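Local structure of FMN-dependent NADH:quinone oxidoreductase 1 (3U7I) at residues M4-I9 with N41-Q46; I153-D158 with I184-G189; V53-D58 with E83-I88; Y34-S39 with K216-L221; I24-H29 with Q200-E205. The protein probably reduces quinones with NADH through one bound FMN per subunit, and cleaves the azo bond of aromatic azo compounds. All blocks are in the same frame, centred on the assembly; numbering follows the deposited sequence.

Contact 1: residues M4-I9 with N41-Q46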
# COMPACT_ATOMS: atom_id res chain seq x y z
N MSE C 4 -12.91 14.96 19.65
CA MSE C 4 -12.50 15.72 20.82
C MSE C 4 -11.44 16.76 20.45
O MSE C 4 -11.08 16.89 19.28
CB MSE C 4 -11.96 14.76 21.87
CG MSE C 4 -12.75 13.46 21.93
SE MSE C 4 -12.06 12.26 23.28
CE MSE C 4 -11.10 13.58 24.35
N ASN C 5 -10.94 17.50 21.44
CA ASN C 5 -9.80 18.40 21.24
C ASN C 5 -8.49 17.62 21.31
O ASN C 5 -7.69 17.80 22.23
CB ASN C 5 -9.79 19.49 22.31
CG ASN C 5 -10.83 20.55 22.05
OD1 ASN C 5 -10.92 21.08 20.95
ND2 ASN C 5 -11.62 20.87 23.06
N LYS C 6 -8.28 16.75 20.33
CA LYS C 6 -7.22 15.77 20.39
C LYS C 6 -6.54 15.65 19.04
O LYS C 6 -7.22 15.54 18.02
CB LYS C 6 -7.79 14.41 20.79
CG LYS C 6 -6.71 13.33 20.92
CD LYS C 6 -7.29 11.92 20.97
CE LYS C 6 -8.14 11.69 22.21
NZ LYS C 6 -8.34 10.23 22.44
N THR C 7 -5.20 15.66 19.03
CA THR C 7 -4.42 15.43 17.82
C THR C 7 -3.83 14.03 17.88
O THR C 7 -3.36 13.60 18.92
CB THR C 7 -3.27 16.45 17.72
OG1 THR C 7 -3.80 17.77 17.76
CG2 THR C 7 -2.48 16.27 16.41
N LEU C 8 -3.87 13.33 16.76
CA LEU C 8 -3.31 11.99 16.73
C LEU C 8 -2.15 11.90 15.74
O LEU C 8 -2.31 12.20 14.56
CB LEU C 8 -4.40 10.95 16.40
CG LEU C 8 -4.00 9.48 16.20
CD1 LEU C 8 -3.41 8.87 17.48
CD2 LEU C 8 -5.18 8.65 15.69
N ILE C 9 -0.99 11.50 16.24
CA ILE C 9 0.17 11.25 15.40
C ILE C 9 0.13 9.81 14.90
O ILE C 9 0.10 8.87 15.71
CB ILE C 9 1.52 11.47 16.16
CG1 ILE C 9 1.45 12.71 17.07
CG2 ILE C 9 2.70 11.53 15.17
CD1 ILE C 9 1.06 13.98 16.35
N ASN C 41 -6.62 23.06 26.07
CA ASN C 41 -7.60 21.98 26.00
C ASN C 41 -7.18 20.84 25.09
O ASN C 41 -7.81 19.77 25.08
CB ASN C 41 -8.99 22.51 25.61
CG ASN C 41 -9.02 23.12 24.22
OD1 ASN C 41 -8.10 22.95 23.41
ND2 ASN C 41 -10.10 23.84 23.93
N GLU C 42 -6.11 21.05 24.32
CA GLU C 42 -5.68 20.08 23.32
C GLU C 42 -4.79 19.00 23.91
O GLU C 42 -3.81 19.30 24.60
CB GLU C 42 -4.90 20.78 22.19
CG GLU C 42 -4.55 19.87 21.02
CD GLU C 42 -5.73 19.66 20.08
OE1 GLU C 42 -6.71 20.42 20.19
OE2 GLU C 42 -5.68 18.74 19.23
N THR C 43 -5.13 17.74 23.63
CA THR C 43 -4.25 16.64 24.00
C THR C 43 -3.70 15.97 22.75
O THR C 43 -4.19 16.19 21.63
CB THR C 43 -4.95 15.60 24.90
OG1 THR C 43 -6.18 15.20 24.29
CG2 THR C 43 -5.24 16.17 26.28
N ILE C 44 -2.67 15.16 22.93
CA ILE C 44 -2.02 14.51 21.79
C ILE C 44 -1.73 13.04 22.08
O ILE C 44 -1.23 12.70 23.16
CB ILE C 44 -0.71 15.23 21.41
CG1 ILE C 44 -0.97 16.71 21.10
CG2 ILE C 44 -0.02 14.51 20.25
CD1 ILE C 44 0.28 17.52 20.80
N GLU C 45 -2.04 12.18 21.12
CA GLU C 45 -1.69 10.77 21.20
C GLU C 45 -0.89 10.39 19.96
O GLU C 45 -0.95 11.09 18.94
CB GLU C 45 -2.95 9.91 21.31
CG GLU C 45 -3.80 10.24 22.51
CD GLU C 45 -5.05 9.40 22.59
OE1 GLU C 45 -5.22 8.48 21.75
OE2 GLU C 45 -5.87 9.65 23.51
N GLN C 46 -0.13 9.31 20.05
CA GLN C 46 0.66 8.83 18.93
C GLN C 46 0.63 7.31 18.82
O GLN C 46 0.82 6.60 19.82
CB GLN C 46 2.12 9.30 19.04
CG GLN C 46 3.04 8.73 17.97
CD GLN C 46 4.34 9.51 17.84
OE1 GLN C 46 4.41 10.68 18.22
NE2 GLN C 46 5.37 8.86 17.32
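Asn5 and Asn41 open this parallel strand pair with their side-chain amides stacked, the planes 13° apart. The pairing closes the first beta-alpha-beta unit of the flavodoxin-like fold: strands 6-11 and 43-48 lie side by side with helix 22-37 as the crossover. The carbonyl of Asn5 starts the ladder, taking a hydrogen bond from Thr43 N at 2.9 Å. Lys6 runs out over the face it shares with Thr43 and Glu45; its chain bends at chi3 (-65°), and NZ forms a salt bridge with Glu45 OE2 at 2.8 Å, meeting the oxygen from above the carboxylate plane. Ser94 is a second partner of NZ, while Gln91 holds the other oxygen of Glu45. Thr7 bonds through both backbone and side chain. Its backbone bonds to Thr43 O and Glu45 N, and on the opposite face its OG1 donates to Glu42 OE2 at 2.6 Å, on the anti side, somewhat out of the carboxylate plane. The same hydroxyl also bonds to Tyr34 of helix 22-37, so this buried group has two partners. Leu8 lays CD1 against the backbone of Glu45. Ile9 N bonds to Glu45 O at 2.7 Å, and its CG1 rests 3.9 Å from Ile44 CG2.

Contact 2: residues I153-D158 with I184-G189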
# COMPACT_ATOMS: atom_id res chain seq x y z
N ILE C 153 11.84 14.12 -6.51
CA ILE C 153 11.03 15.34 -6.45
C ILE C 153 9.71 15.12 -7.18
O ILE C 153 9.68 14.58 -8.30
CB ILE C 153 11.80 16.55 -7.02
CG1 ILE C 153 12.87 17.00 -6.02
CG2 ILE C 153 10.87 17.70 -7.35
CD1 ILE C 153 13.85 18.00 -6.57
N TYR C 154 8.61 15.54 -6.55
CA TYR C 154 7.26 15.18 -6.99
C TYR C 154 6.40 16.36 -7.44
O TYR C 154 5.24 16.19 -7.82
CB TYR C 154 6.55 14.36 -5.89
CG TYR C 154 7.18 13.00 -5.76
CD1 TYR C 154 6.70 11.91 -6.48
CD2 TYR C 154 8.31 12.81 -4.96
CE1 TYR C 154 7.30 10.67 -6.39
CE2 TYR C 154 8.91 11.57 -4.87
CZ TYR C 154 8.41 10.50 -5.58
OH TYR C 154 9.01 9.27 -5.48
N THR C 155 6.98 17.55 -7.41
CA THR C 155 6.23 18.76 -7.69
C THR C 155 6.56 19.37 -9.06
O THR C 155 6.29 20.56 -9.30
CB THR C 155 6.46 19.79 -6.58
OG1 THR C 155 7.85 19.82 -6.24
CG2 THR C 155 5.65 19.41 -5.35
N ASN C 156 7.12 18.57 -9.96
CA ASN C 156 7.47 19.03 -11.31
C ASN C 156 6.41 18.69 -12.37
O ASN C 156 6.63 18.90 -13.57
CB ASN C 156 8.82 18.45 -11.75
CG ASN C 156 9.96 18.83 -10.82
OD1 ASN C 156 10.02 19.95 -10.31
ND2 ASN C 156 10.87 17.89 -10.61
N ASP C 157 5.27 18.17 -11.92
CA ASP C 157 4.18 17.74 -12.81
C ASP C 157 4.69 16.89 -13.97
O ASP C 157 4.42 17.18 -15.14
CB ASP C 157 3.36 18.94 -13.31
CG ASP C 157 2.65 19.68 -12.18
OD1 ASP C 157 2.11 19.02 -11.27
OD2 ASP C 157 2.64 20.94 -12.20
N ASP C 158 5.44 15.85 -13.62
CA ASP C 158 5.99 14.90 -14.59
C ASP C 158 5.61 13.50 -14.13
O ASP C 158 4.63 13.33 -13.41
CB ASP C 158 7.51 15.05 -14.69
CG ASP C 158 8.20 14.94 -13.34
OD1 ASP C 158 7.50 14.65 -12.34
OD2 ASP C 158 9.43 15.13 -13.27
N ILE C 184 -0.12 18.29 2.52
CA ILE C 184 1.09 17.49 2.55
C ILE C 184 2.34 18.38 2.48
O ILE C 184 2.45 19.27 1.63
CB ILE C 184 1.11 16.40 1.46
CG1 ILE C 184 2.43 15.62 1.53
CG2 ILE C 184 0.88 17.01 0.07
CD1 ILE C 184 2.43 14.32 0.76
N VAL C 185 3.26 18.15 3.42
CA VAL C 185 4.57 18.77 3.35
C VAL C 185 5.55 17.74 2.78
O VAL C 185 5.72 16.65 3.32
CB VAL C 185 5.02 19.26 4.73
CG1 VAL C 185 6.46 19.78 4.67
CG2 VAL C 185 4.05 20.35 5.25
N ARG C 186 6.17 18.09 1.65
CA ARG C 186 7.10 17.20 0.97
C ARG C 186 8.55 17.58 1.24
O ARG C 186 9.08 18.52 0.63
CB ARG C 186 6.84 17.20 -0.54
CG ARG C 186 5.48 16.67 -0.95
CD ARG C 186 5.37 16.56 -2.47
NE ARG C 186 4.06 16.04 -2.88
CZ ARG C 186 2.95 16.76 -2.90
NH1 ARG C 186 2.96 18.04 -2.53
NH2 ARG C 186 1.81 16.21 -3.28
N ALA C 187 9.19 16.85 2.14
CA ALA C 187 10.62 16.98 2.35
C ALA C 187 11.28 16.15 1.25
O ALA C 187 11.87 15.10 1.52
CB ALA C 187 11.02 16.49 3.72
N GLN C 188 11.18 16.64 0.02
CA GLN C 188 11.54 15.88 -1.16
C GLN C 188 12.94 16.19 -1.67
O GLN C 188 13.54 17.21 -1.30
CB GLN C 188 10.53 16.16 -2.27
CG GLN C 188 10.38 17.64 -2.58
CD GLN C 188 9.35 17.91 -3.66
OE1 GLN C 188 8.67 17.00 -4.12
NE2 GLN C 188 9.23 19.18 -4.06
N GLY C 189 13.46 15.31 -2.53
CA GLY C 189 14.76 15.49 -3.13
C GLY C 189 15.92 15.24 -2.19
O GLY C 189 16.97 15.86 -2.33
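Gln188 reaches across to the 153-158 loop with its amide set between Tyr154 and Thr155, using both ends of the group. OE1 accepts from Tyr154 N at 2.8 Å in a nearly straight bond (169° at the hydrogen), although the donor stands well above the carbonyl plane. NE2 donates to Thr155 OG1 at 2.7 Å, and here the hydroxyl lies close to the amide plane. Two bonds from opposite ends of one flat group fix its rotation. The chain beyond CG is extended (chi2 -178°), which carries CD out toward the loop. In a flavodoxin-like fold the loops at the C-terminal ends of the parallel strands surround the flavin site; Gln188 lies at the C-terminal side of edge strand 181-187, and its side chain is about 9 Å from that of Val22, a predicted FMN-binding residue. Ile153 crosses the glutamine at about a right angle, with CG2 4.0 Å from Gln188 NE2, while its CG1 packs 3.8 Å from Gly189 CA. Beside the glutamine, Arg186 runs its extended chain to the loop, CD lying 4.1 Å from Thr155 CG2. Its NE forms a salt bridge with Glu164, and Ile184 CD1 lies over one face of the guanidinium, offset toward the rim.

Contact 3: residues V53-D58 with E83-I88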
# COMPACT_ATOMS: atom_id res chain seq x y z
N VAL C 53 1.01 -2.62 18.10
CA VAL C 53 0.31 -3.70 17.41
C VAL C 53 -0.76 -3.10 16.50
O VAL C 53 -1.70 -2.46 16.97
CB VAL C 53 -0.33 -4.70 18.39
CG1 VAL C 53 -0.98 -5.85 17.64
CG2 VAL C 53 0.73 -5.24 19.35
N VAL C 54 -0.58 -3.28 15.19
CA VAL C 54 -1.57 -2.85 14.21
C VAL C 54 -1.95 -4.08 13.41
O VAL C 54 -1.23 -4.48 12.49
CB VAL C 54 -1.01 -1.76 13.26
CG1 VAL C 54 -2.05 -1.36 12.22
CG2 VAL C 54 -0.54 -0.53 14.07
N PRO C 55 -3.08 -4.71 13.79
CA PRO C 55 -3.51 -5.97 13.17
C PRO C 55 -3.63 -5.89 11.64
O PRO C 55 -4.21 -4.97 11.07
CB PRO C 55 -4.87 -6.24 13.82
CG PRO C 55 -4.75 -5.60 15.17
CD PRO C 55 -3.95 -4.34 14.93
N MSE C 56 -3.06 -6.90 11.00
CA MSE C 56 -3.17 -7.07 9.57
C MSE C 56 -4.42 -7.89 9.26
O MSE C 56 -4.74 -8.82 10.00
CB MSE C 56 -1.93 -7.84 9.10
CG MSE C 56 -1.90 -8.17 7.66
SE MSE C 56 -0.39 -9.32 7.36
CE MSE C 56 -1.09 -10.98 8.12
N ILE C 57 -5.13 -7.57 8.17
CA ILE C 57 -6.21 -8.46 7.70
C ILE C 57 -5.64 -9.82 7.26
O ILE C 57 -4.95 -9.92 6.23
CB ILE C 57 -7.04 -7.85 6.53
CG1 ILE C 57 -7.79 -6.58 6.96
CG2 ILE C 57 -8.04 -8.87 5.98
CD1 ILE C 57 -8.47 -5.85 5.80
N ASP C 58 -5.90 -10.86 8.05
CA ASP C 58 -5.54 -12.22 7.65
C ASP C 58 -6.74 -13.17 7.76
O ASP C 58 -7.87 -12.72 8.00
CB ASP C 58 -4.34 -12.75 8.47
CG ASP C 58 -4.57 -12.69 9.98
OD1 ASP C 58 -5.75 -12.66 10.42
OD2 ASP C 58 -3.58 -12.66 10.74
N GLU C 83 -10.71 -6.83 19.26
CA GLU C 83 -10.67 -5.86 20.36
C GLU C 83 -9.59 -4.81 20.13
O GLU C 83 -9.81 -3.62 20.37
CB GLU C 83 -10.45 -6.58 21.70
CG GLU C 83 -11.73 -7.18 22.28
CD GLU C 83 -11.48 -8.20 23.38
OE1 GLU C 83 -10.36 -8.23 23.94
OE2 GLU C 83 -12.41 -8.99 23.67
N ARG C 84 -8.42 -5.24 19.65
CA ARG C 84 -7.34 -4.32 19.31
C ARG C 84 -7.69 -3.45 18.09
O ARG C 84 -7.39 -2.24 18.07
CB ARG C 84 -6.03 -5.10 19.09
CG ARG C 84 -4.86 -4.25 18.64
CD ARG C 84 -4.57 -3.12 19.62
NE ARG C 84 -3.50 -2.26 19.10
CZ ARG C 84 -3.32 -0.99 19.43
NH1 ARG C 84 -4.14 -0.39 20.29
NH2 ARG C 84 -2.32 -0.30 18.89
N MSE C 85 -8.31 -4.04 17.06
CA MSE C 85 -8.77 -3.26 15.91
C MSE C 85 -9.80 -2.21 16.35
O MSE C 85 -9.78 -1.07 15.87
CB MSE C 85 -9.34 -4.16 14.82
CG MSE C 85 -8.32 -5.14 14.29
SE MSE C 85 -9.01 -6.20 12.81
CE MSE C 85 -8.41 -5.09 11.30
N SER C 86 -10.67 -2.59 17.28
CA SER C 86 -11.63 -1.66 17.84
C SER C 86 -10.96 -0.49 18.60
O SER C 86 -11.39 0.67 18.46
CB SER C 86 -12.63 -2.37 18.74
OG SER C 86 -13.53 -1.41 19.29
N GLU C 87 -9.93 -0.80 19.39
CA GLU C 87 -9.13 0.23 20.07
C GLU C 87 -8.57 1.23 19.08
O GLU C 87 -8.71 2.44 19.26
CB GLU C 87 -7.94 -0.39 20.81
CG GLU C 87 -8.25 -1.11 22.10
CD GLU C 87 -7.00 -1.71 22.73
OE1 GLU C 87 -5.89 -1.54 22.17
OE2 GLU C 87 -7.13 -2.36 23.80
N ILE C 88 -7.92 0.72 18.03
CA ILE C 88 -7.32 1.56 17.00
C ILE C 88 -8.34 2.46 16.28
O ILE C 88 -8.08 3.64 16.03
CB ILE C 88 -6.54 0.72 15.96
CG1 ILE C 88 -5.27 0.14 16.58
CG2 ILE C 88 -6.21 1.58 14.75
CD1 ILE C 88 -4.55 -0.85 15.69
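Pro55 presses its ring into helix 76-94 among Arg84, Met85 and Ile88, and this is the close-packed half of the contact. Its CD meets Ile88 CD1 tip to tip at 3.6 Å. The selenomethionine Met85 slides past the ring in the opposite direction, bringing CG to 3.7 Å from Pro55 CB, and the aliphatic part of Arg84 crosses the proline at about a right angle, CG to Pro55 CG at 3.7 Å. The loop 53-58 follows strand 43-48 of the flavodoxin-like sheet and leads into helix 59-68, so the packing ties this connection to helix 76-94; farther along the loop, Met56 and Ile57 pack against Tyr50 and His105 of the second subunit, respectively. Toward the exposed side, at Val53, polar bonds take over much of the contact. Arg84 bends at chi2 (57°) and approaches Val53 O side-on, NE at 2.8 Å and NH2 at 3.0 Å, so that one carbonyl oxygen, close to the guanidinium plane, takes both bonds. The remaining terminal nitrogen, NH1, forms a salt bridge with the exposed Glu87 through OE1 at 2.8 Å. Ile88 CG1 lies over the centre of one guanidinium face, 3.6 Å above the plane, backing the flat group while its edge is gripped.

Contact 4: residues Y34-S39 with K216-L221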
# COMPACT_ATOMS: atom_id res chain seq x y z
N TYR C 34 4.05 23.19 17.06
CA TYR C 34 2.64 22.97 17.37
C TYR C 34 2.36 23.13 18.86
O TYR C 34 1.43 23.85 19.25
CB TYR C 34 2.25 21.57 16.91
CG TYR C 34 0.77 21.27 16.87
CD1 TYR C 34 -0.11 22.06 16.13
CD2 TYR C 34 0.26 20.15 17.50
CE1 TYR C 34 -1.48 21.76 16.05
CE2 TYR C 34 -1.10 19.83 17.43
CZ TYR C 34 -1.96 20.64 16.71
OH TYR C 34 -3.30 20.33 16.65
N LYS C 35 3.16 22.45 19.69
CA LYS C 35 2.96 22.47 21.14
C LYS C 35 2.98 23.89 21.74
O LYS C 35 2.38 24.12 22.79
CB LYS C 35 3.97 21.56 21.84
CG LYS C 35 3.66 20.07 21.73
CD LYS C 35 4.59 19.27 22.64
CE LYS C 35 4.56 17.78 22.32
NZ LYS C 35 3.54 16.98 23.06
N GLU C 36 3.66 24.82 21.08
CA GLU C 36 3.72 26.21 21.53
C GLU C 36 2.43 26.97 21.27
O GLU C 36 2.13 27.95 21.96
CB GLU C 36 4.82 26.97 20.80
CG GLU C 36 6.24 26.62 21.20
CD GLU C 36 7.25 27.30 20.29
OE1 GLU C 36 6.92 28.35 19.70
OE2 GLU C 36 8.38 26.76 20.16
N LEU C 37 1.68 26.54 20.26
CA LEU C 37 0.53 27.30 19.79
C LEU C 37 -0.84 26.73 20.21
O LEU C 37 -1.81 27.48 20.32
CB LEU C 37 0.59 27.46 18.26
CG LEU C 37 1.83 28.16 17.70
CD1 LEU C 37 1.87 28.00 16.19
CD2 LEU C 37 1.86 29.63 18.09
N ILE C 38 -0.91 25.42 20.46
CA ILE C 38 -2.18 24.78 20.82
C ILE C 38 -2.74 25.33 22.13
O ILE C 38 -1.99 25.67 23.05
CB ILE C 38 -2.09 23.21 20.88
CG1 ILE C 38 -1.08 22.73 21.92
CG2 ILE C 38 -1.77 22.61 19.51
CD1 ILE C 38 -0.91 21.23 21.91
N SER C 39 -4.06 25.40 22.21
CA SER C 39 -4.75 25.79 23.44
C SER C 39 -4.56 24.71 24.49
O SER C 39 -4.21 23.57 24.17
CB SER C 39 -6.24 26.03 23.17
OG SER C 39 -6.42 27.16 22.33
N LYS C 216 -3.19 30.09 15.18
CA LYS C 216 -2.45 31.21 15.76
C LYS C 216 -1.52 31.83 14.71
O LYS C 216 -1.17 31.20 13.71
CB LYS C 216 -1.61 30.74 16.96
CG LYS C 216 -2.39 30.03 18.06
CD LYS C 216 -3.00 31.02 19.04
CE LYS C 216 -3.75 30.29 20.16
NZ LYS C 216 -2.87 29.44 21.01
N TYR C 217 -1.13 33.08 14.95
CA TYR C 217 -0.13 33.71 14.12
C TYR C 217 1.00 34.15 15.05
O TYR C 217 0.78 34.81 16.05
CB TYR C 217 -0.72 34.92 13.37
CG TYR C 217 0.18 35.43 12.26
CD1 TYR C 217 -0.01 35.02 10.94
CD2 TYR C 217 1.22 36.30 12.53
CE1 TYR C 217 0.81 35.47 9.93
CE2 TYR C 217 2.06 36.76 11.52
CZ TYR C 217 1.84 36.34 10.22
OH TYR C 217 2.66 36.80 9.22
N ILE C 218 2.23 33.75 14.72
CA ILE C 218 3.38 34.14 15.53
C ILE C 218 4.27 35.12 14.75
O ILE C 218 4.47 34.97 13.55
CB ILE C 218 4.15 32.89 16.04
CG1 ILE C 218 5.14 33.28 17.13
CG2 ILE C 218 4.82 32.15 14.90
CD1 ILE C 218 5.58 32.10 17.96
N PHE C 219 4.77 36.14 15.44
CA PHE C 219 5.51 37.23 14.81
C PHE C 219 6.64 37.75 15.71
O PHE C 219 6.45 37.93 16.91
CB PHE C 219 4.55 38.37 14.42
CG PHE C 219 5.21 39.73 14.28
CD1 PHE C 219 5.88 40.08 13.12
CD2 PHE C 219 5.11 40.67 15.30
CE1 PHE C 219 6.46 41.34 12.99
CE2 PHE C 219 5.69 41.94 15.17
CZ PHE C 219 6.36 42.27 14.02
N SER C 220 7.80 38.00 15.12
CA SER C 220 8.91 38.61 15.84
C SER C 220 9.52 39.76 15.04
O SER C 220 9.61 39.69 13.82
CB SER C 220 9.99 37.57 16.17
OG SER C 220 9.51 36.63 17.11
N LEU C 221 9.91 40.82 15.75
CA LEU C 221 10.71 41.88 15.15
C LEU C 221 12.11 41.34 14.85
O LEU C 221 12.54 40.34 15.43
CB LEU C 221 10.81 43.07 16.08
CG LEU C 221 9.59 43.99 16.22
CD1 LEU C 221 8.38 43.25 16.77
CD2 LEU C 221 9.93 45.18 17.11
O HOH W 1 -0.09 29.69 22.62
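Leu37 and Lys216 carry the apolar part of this surface contact, their side chains sliding past each other in opposite directions. Leu37 CD2 lies 3.8 Å from Lys216 CB, and the methylene CG of the lysine sits 3.9 Å from Leu37 CB. Ile218 adds a looser touch, its CD1 4.5 Å from Leu37 CD2, and the same methyl comes near the carboxylate of Glu36. The buried leucine also packs on Ser211 and Ala214 of helix 195-214, so helix and lysine chain both cover it.

The polar part gathers near the last turn of helix 22-37. In Lys216 the bend at chi2 (-85°) swings CD outward from the Leu37 carbonyl, and the chain comes back to it through CE, with NZ of Lys216 set by a bend at chi4 (63°). The modelled separation of NZ and Leu37 O is too short for an ordinary hydrogen bond, so the exact position of the amine is doubtful.

Solvent supplies the third kind of link. A water donates to Glu36 O at 2.9 Å; its weak link to Lys216 NZ shares the uncertainty of the amine. Lys216 and Ile218 hold the start of the extended C-terminal tail against helix 22-37, where it leaves the last helix of the flavodoxin-like fold.

Contact 5: residues I24-H29 with Q200-E205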
# COMPACT_ATOMS: atom_id res chain seq x y z
N ILE C 24 11.24 12.20 10.30
CA ILE C 24 11.18 12.27 11.76
C ILE C 24 11.72 13.61 12.30
O ILE C 24 11.12 14.20 13.19
CB ILE C 24 11.89 11.06 12.43
CG1 ILE C 24 11.19 9.75 12.04
CG2 ILE C 24 11.93 11.23 13.94
CD1 ILE C 24 11.96 8.47 12.37
N LYS C 25 12.82 14.10 11.73
CA LYS C 25 13.32 15.44 12.06
C LYS C 25 12.28 16.50 11.78
O LYS C 25 12.03 17.36 12.62
CB LYS C 25 14.60 15.78 11.28
CG LYS C 25 15.86 15.23 11.89
CD LYS C 25 17.11 15.70 11.18
CE LYS C 25 18.29 14.81 11.56
NZ LYS C 25 19.60 15.52 11.62
N VAL C 26 11.68 16.46 10.60
CA VAL C 26 10.67 17.45 10.22
C VAL C 26 9.44 17.38 11.13
O VAL C 26 8.89 18.41 11.53
CB VAL C 26 10.27 17.29 8.74
CG1 VAL C 26 9.18 18.30 8.36
CG2 VAL C 26 11.49 17.45 7.84
N PHE C 27 9.01 16.16 11.46
CA PHE C 27 7.90 15.95 12.39
C PHE C 27 8.20 16.52 13.79
O PHE C 27 7.34 17.15 14.41
CB PHE C 27 7.55 14.46 12.51
CG PHE C 27 6.78 14.13 13.75
CD1 PHE C 27 5.50 14.64 13.94
CD2 PHE C 27 7.34 13.34 14.75
CE1 PHE C 27 4.79 14.36 15.09
CE2 PHE C 27 6.62 13.05 15.90
CZ PHE C 27 5.35 13.57 16.07
N LYS C 28 9.40 16.26 14.29
CA LYS C 28 9.77 16.74 15.62
C LYS C 28 9.82 18.27 15.66
O LYS C 28 9.44 18.90 16.65
CB LYS C 28 11.10 16.13 16.06
CG LYS C 28 11.02 14.63 16.35
CD LYS C 28 12.37 13.95 16.08
CE LYS C 28 12.87 13.17 17.28
NZ LYS C 28 13.06 14.07 18.46
N HIS C 29 10.25 18.87 14.55
CA HIS C 29 10.22 20.32 14.42
C HIS C 29 8.77 20.80 14.42
O HIS C 29 8.44 21.77 15.12
CB HIS C 29 10.93 20.75 13.13
CG HIS C 29 11.19 22.23 13.06
ND1 HIS C 29 12.23 22.83 13.74
CD2 HIS C 29 10.56 23.22 12.38
CE1 HIS C 29 12.22 24.13 13.49
NE2 HIS C 29 11.21 24.39 12.67
N GLN C 200 15.60 22.66 6.05
CA GLN C 200 15.20 24.05 6.30
C GLN C 200 13.93 24.46 5.56
O GLN C 200 13.11 25.21 6.09
CB GLN C 200 16.35 25.02 5.99
CG GLN C 200 17.56 24.86 6.91
CD GLN C 200 17.21 25.04 8.39
OE1 GLN C 200 16.35 25.85 8.75
NE2 GLN C 200 17.88 24.27 9.25
N ASN C 201 13.77 23.98 4.33
CA ASN C 201 12.55 24.26 3.58
C ASN C 201 11.32 23.59 4.21
O ASN C 201 10.26 24.20 4.30
CB ASN C 201 12.70 23.84 2.12
CG ASN C 201 13.52 24.83 1.31
OD1 ASN C 201 13.37 26.05 1.47
ND2 ASN C 201 14.39 24.32 0.45
N ALA C 202 11.50 22.35 4.66
CA ALA C 202 10.44 21.58 5.31
C ALA C 202 10.11 22.16 6.68
O ALA C 202 8.94 22.26 7.05
CB ALA C 202 10.85 20.13 5.44
N TYR C 203 11.14 22.54 7.44
CA TYR C 203 10.93 23.19 8.72
C TYR C 203 10.01 24.40 8.57
O TYR C 203 9.10 24.60 9.38
CB TYR C 203 12.26 23.63 9.34
CG TYR C 203 13.13 22.51 9.86
CD1 TYR C 203 12.62 21.23 10.05
CD2 TYR C 203 14.47 22.73 10.16
CE1 TYR C 203 13.43 20.20 10.53
CE2 TYR C 203 15.28 21.72 10.63
CZ TYR C 203 14.76 20.46 10.82
OH TYR C 203 15.58 19.46 11.28
N LYS C 204 10.24 25.22 7.55
CA LYS C 204 9.45 26.43 7.37
C LYS C 204 7.98 26.11 7.08
O LYS C 204 7.08 26.73 7.66
CB LYS C 204 10.00 27.31 6.25
CG LYS C 204 9.34 28.69 6.20
CD LYS C 204 9.31 29.25 4.78
CE LYS C 204 8.40 30.46 4.68
NZ LYS C 204 8.10 30.82 3.25
N GLU C 205 7.75 25.16 6.19
CA GLU C 205 6.40 24.72 5.87
C GLU C 205 5.63 24.15 7.06
O GLU C 205 4.42 24.38 7.19
CB GLU C 205 6.42 23.67 4.76
CG GLU C 205 6.86 24.18 3.42
CD GLU C 205 6.49 23.21 2.32
OE1 GLU C 205 7.39 22.85 1.53
OE2 GLU C 205 5.31 22.80 2.27
O HOH W 2 14.00 18.40 14.14
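His29 and Tyr203 meet through two torsions each: chi1 puts CG at the contact, anti to the backbone N in the histidine and anti to the carbonyl carbon in the tyrosine, and chi2 (-15° for Tyr203) turns the rings so that their faces meet. The rings stack with centroids 4.1 Å apart and planes inclined by 23°. Tyr203 CG stands over the centre of the imidazole, and His29 ND1 in turn over the centre of the phenol ring. The tyrosine's own CB joins in, 3.8 Å from the imidazole centroid over the same face, as a CH-pi contact. His29 NE2 is hydrogen-bonded to Glu207, one turn further along helix 195-214, which would help to hold the imidazole at its tilt and could favour its protonated form.

The phenol ring turns its edge to the backbone at Val26, whose CA lies near the ring plane, and its OH end passes Lys25 CB at 3.8 Å. A water there donates to Lys25 O at 2.7 Å and has a weak link to Tyr203 OH. Deeper in, Val26 CG2 meets Ala202 CB at 3.7 Å, above strands 143-149 and 181-187, where Ile147 and Ala187 lie. The axes of the two short helical segments, 9.2 Å apart, run in the same general direction, inclined by 33°, as in the flavodoxin-like fold, where the first and last helices pack side by side on one face of the parallel sheet.

How the contacts relate
From the N terminus, strand 6-11 leads through helix 22-37 to strand 43-48, and contact 1 closes that first loop. Contact 3 follows in series, joining the next connection to helix 76-94 on the far side of the chain's centre from contacts 2, 4 and 5. Contact 2 then ties a loop after strand 143-149 to the end of strand 181-187. Contacts 4 and 5 close long loops from helix 22-37 to the C-terminal region; both span contacts 2 and 3, and they cross each other and contact 1. Tyr34 and Phe27 join contact 1 to contacts 4 and 5 respectively, while Ala187 packs on Ala202 between contacts 2 and 5.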